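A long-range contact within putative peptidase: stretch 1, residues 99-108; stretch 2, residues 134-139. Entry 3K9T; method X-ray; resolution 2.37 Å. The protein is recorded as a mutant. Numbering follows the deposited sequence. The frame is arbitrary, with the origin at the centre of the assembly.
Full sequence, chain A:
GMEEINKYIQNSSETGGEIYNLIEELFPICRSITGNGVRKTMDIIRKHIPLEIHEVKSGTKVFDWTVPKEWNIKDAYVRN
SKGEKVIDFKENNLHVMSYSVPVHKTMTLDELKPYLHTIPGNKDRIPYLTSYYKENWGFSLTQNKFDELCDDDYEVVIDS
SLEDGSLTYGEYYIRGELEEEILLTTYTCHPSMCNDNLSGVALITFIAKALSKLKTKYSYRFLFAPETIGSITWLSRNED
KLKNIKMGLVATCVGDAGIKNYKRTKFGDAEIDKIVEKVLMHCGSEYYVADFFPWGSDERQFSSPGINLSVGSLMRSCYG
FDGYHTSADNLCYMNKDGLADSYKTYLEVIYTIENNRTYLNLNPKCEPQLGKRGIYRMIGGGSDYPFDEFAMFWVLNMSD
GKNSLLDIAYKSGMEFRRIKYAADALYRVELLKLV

Stretch 1 99-108: YSVPVHKTMT
Stretch 2, residues 134-139: KENWGF

The indole of Trp137 is held by three side chains of one segment, Val101, Val103 and Met107, with Val103 lying over one face, its CG1 3.5 Å from the centroid of the Trp137 five-membered ring and only 14° off the ring normal. This CH-pi contact brings Val103 CG1 to 3.4 Å from Trp137 CG, with Val103 chi1 at -20°, between wells. Trp137 takes chi1 p (69°) and chi2 -89°.

Stretch 1 runs as an irregular lead-in, with Tyr99 at phi/psi 77/19 and Ser100 to Pro102 near -60 to -67/126 to 149, then as a strand from Val103. Stretch 2 is extended, Asn136 to Gly138 having phi of -174 to -156° and psi of 146 to 176°. The end-to-end directions of the touching parts differ by 60°; in register, Ser100 and Trp137 lie nearest each other, Ser100 CA to Trp137 CA 4.2 Å.

Two hydrogen bonds fix this crossing. Val101 N donates to Asn136 O (2.8 Å, 170°), a short and nearly linear bond; the same carbonyl receives a CA-H...O contact from Ser100 CA at 3.4 Å. Gly138 N donates to Ser100 OG (3.1 Å, 159°), the serine being in the m rotamer. Within stretch 2, Asn136 (chi1 t) turns its CB away from stretch 1, and its OD1 accepts a weak bond from Trp137 N at 2.9 Å.

Apolar packing completes the contact, which buries 390 Å² in total. Val101, rotamer m, places CG2 3.8 Å from Trp137 CD1, while its CG1 lies 3.9 Å from Glu135 CB. At the six-membered ring, selenomethionine Met107 (chi1 12°, chi2 t, chi3 144°) brings CE to 3.5 Å from Trp137 CH2; its SE lies at the ring edge, 5.2 Å from the centroid of the Trp137 six-membered ring.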

# COMPACT_ATOMS: atom_id res chain seq x y z
N TYR A 99 -18.08 -17.87 -41.43
CA TYR A 99 -19.09 -18.91 -41.23
C TYR A 99 -20.37 -18.64 -42.03
O TYR A 99 -21.40 -19.24 -41.74
CB TYR A 99 -19.36 -19.21 -39.73
CG TYR A 99 -18.57 -20.40 -39.20
CD1 TYR A 99 -17.17 -20.41 -39.23
CD2 TYR A 99 -19.21 -21.52 -38.67
CE1 TYR A 99 -16.43 -21.49 -38.75
CE2 TYR A 99 -18.45 -22.64 -38.20
CZ TYR A 99 -17.07 -22.61 -38.25
OH TYR A 99 -16.31 -23.67 -37.77
N SER A 100 -20.30 -17.78 -43.05
CA SER A 100 -21.48 -17.50 -43.88
C SER A 100 -22.01 -18.78 -44.55
O SER A 100 -21.27 -19.49 -45.24
CB SER A 100 -21.21 -16.44 -44.97
OG SER A 100 -21.28 -15.11 -44.47
N VAL A 101 -23.29 -19.04 -44.35
CA VAL A 101 -23.99 -20.14 -45.04
C VAL A 101 -23.91 -19.89 -46.56
O VAL A 101 -23.80 -18.76 -46.99
CB VAL A 101 -25.44 -20.24 -44.53
CG1 VAL A 101 -25.43 -20.63 -43.04
CG2 VAL A 101 -26.18 -18.92 -44.72
N PRO A 102 -23.89 -20.95 -47.39
CA PRO A 102 -23.83 -20.69 -48.83
C PRO A 102 -25.10 -20.02 -49.36
O PRO A 102 -26.19 -20.33 -48.88
CB PRO A 102 -23.68 -22.08 -49.44
CG PRO A 102 -24.13 -23.02 -48.39
CD PRO A 102 -23.86 -22.39 -47.08
N VAL A 103 -24.96 -19.09 -50.31
CA VAL A 103 -26.11 -18.40 -50.87
C VAL A 103 -25.85 -18.15 -52.35
O VAL A 103 -24.72 -17.88 -52.75
CB VAL A 103 -26.46 -17.05 -50.14
CG1 VAL A 103 -25.86 -17.00 -48.69
CG2 VAL A 103 -26.05 -15.80 -50.96
N HIS A 104 -26.92 -18.26 -53.14
CA HIS A 104 -26.86 -17.99 -54.56
C HIS A 104 -28.22 -17.40 -54.95
O HIS A 104 -29.20 -18.12 -55.08
CB HIS A 104 -26.54 -19.25 -55.36
CG HIS A 104 -26.32 -18.99 -56.81
ND1 HIS A 104 -26.19 -17.72 -57.33
CD2 HIS A 104 -26.13 -19.84 -57.85
CE1 HIS A 104 -25.98 -17.80 -58.64
NE2 HIS A 104 -25.94 -19.08 -58.97
N LYS A 105 -28.27 -16.08 -55.12
CA LYS A 105 -29.53 -15.36 -55.29
C LYS A 105 -29.43 -14.16 -56.20
O LYS A 105 -28.34 -13.64 -56.45
CB LYS A 105 -29.99 -14.84 -53.94
CG LYS A 105 -30.13 -15.88 -52.84
CD LYS A 105 -31.16 -15.46 -51.77
CE LYS A 105 -30.81 -15.98 -50.38
NZ LYS A 105 -32.02 -16.12 -49.53
N THR A 106 -30.58 -13.72 -56.72
CA THR A 106 -30.68 -12.40 -57.30
C THR A 106 -31.52 -11.60 -56.34
O THR A 106 -32.57 -12.04 -55.92
CB THR A 106 -31.31 -12.34 -58.70
OG1 THR A 106 -30.30 -12.67 -59.66
CG2 THR A 106 -31.79 -10.92 -58.99
N MSE A 107 -31.03 -10.44 -55.95
CA MSE A 107 -31.78 -9.57 -55.07
C MSE A 107 -31.61 -8.12 -55.49
O MSE A 107 -30.62 -7.75 -56.15
CB MSE A 107 -31.42 -9.79 -53.59
CG MSE A 107 -30.21 -10.63 -53.34
SE MSE A 107 -30.00 -10.95 -51.44
CE MSE A 107 -29.35 -12.73 -51.62
N THR A 108 -32.61 -7.32 -55.15
CA THR A 108 -32.56 -5.89 -55.39
C THR A 108 -31.74 -5.27 -54.26
O THR A 108 -31.53 -5.92 -53.22
CB THR A 108 -33.96 -5.28 -55.47
OG1 THR A 108 -34.48 -5.07 -54.15
CG2 THR A 108 -34.92 -6.18 -56.30
N LYS A 134 -24.72 -19.03 -34.75
CA LYS A 134 -26.08 -18.95 -35.30
C LYS A 134 -25.86 -18.96 -36.83
O LYS A 134 -24.93 -18.33 -37.33
CB LYS A 134 -26.82 -17.71 -34.80
N GLU A 135 -26.66 -19.71 -37.57
CA GLU A 135 -26.53 -19.71 -39.04
C GLU A 135 -26.91 -18.35 -39.60
O GLU A 135 -27.89 -17.75 -39.18
CB GLU A 135 -27.38 -20.80 -39.67
CG GLU A 135 -26.72 -22.15 -39.59
CD GLU A 135 -27.61 -23.29 -40.07
OE1 GLU A 135 -28.63 -23.03 -40.74
OE2 GLU A 135 -27.28 -24.47 -39.78
N ASN A 136 -26.14 -17.87 -40.56
CA ASN A 136 -26.29 -16.52 -41.07
C ASN A 136 -25.37 -16.28 -42.27
O ASN A 136 -24.60 -17.19 -42.65
CB ASN A 136 -25.95 -15.55 -39.94
CG ASN A 136 -26.47 -14.14 -40.17
OD1 ASN A 136 -27.29 -13.89 -41.07
ND2 ASN A 136 -25.98 -13.19 -39.36
N TRP A 137 -25.47 -15.11 -42.90
CA TRP A 137 -24.56 -14.72 -43.97
C TRP A 137 -24.46 -13.20 -44.13
O TRP A 137 -25.42 -12.47 -43.94
CB TRP A 137 -24.90 -15.40 -45.31
CG TRP A 137 -26.17 -14.97 -45.97
CD1 TRP A 137 -27.40 -15.50 -45.78
CD2 TRP A 137 -26.33 -13.93 -46.96
NE1 TRP A 137 -28.32 -14.85 -46.56
CE2 TRP A 137 -27.69 -13.89 -47.30
CE3 TRP A 137 -25.46 -13.03 -47.57
CZ2 TRP A 137 -28.21 -12.99 -48.23
CZ3 TRP A 137 -25.98 -12.13 -48.52
CH2 TRP A 137 -27.35 -12.12 -48.83
N GLY A 138 -23.29 -12.71 -44.48
CA GLY A 138 -23.13 -11.28 -44.66
C GLY A 138 -21.98 -10.87 -45.55
O GLY A 138 -21.05 -11.64 -45.79
N PHE A 139 -22.06 -9.65 -46.07
CA PHE A 139 -20.98 -9.05 -46.80
C PHE A 139 -20.60 -7.75 -46.09
O PHE A 139 -21.50 -6.97 -45.66
CB PHE A 139 -21.36 -8.72 -48.24
CG PHE A 139 -21.39 -9.89 -49.16
CD1 PHE A 139 -20.24 -10.29 -49.84
CD2 PHE A 139 -22.55 -10.64 -49.33
CE1 PHE A 139 -20.25 -11.38 -50.69
CE2 PHE A 139 -22.57 -11.74 -50.18
CZ PHE A 139 -21.42 -12.11 -50.86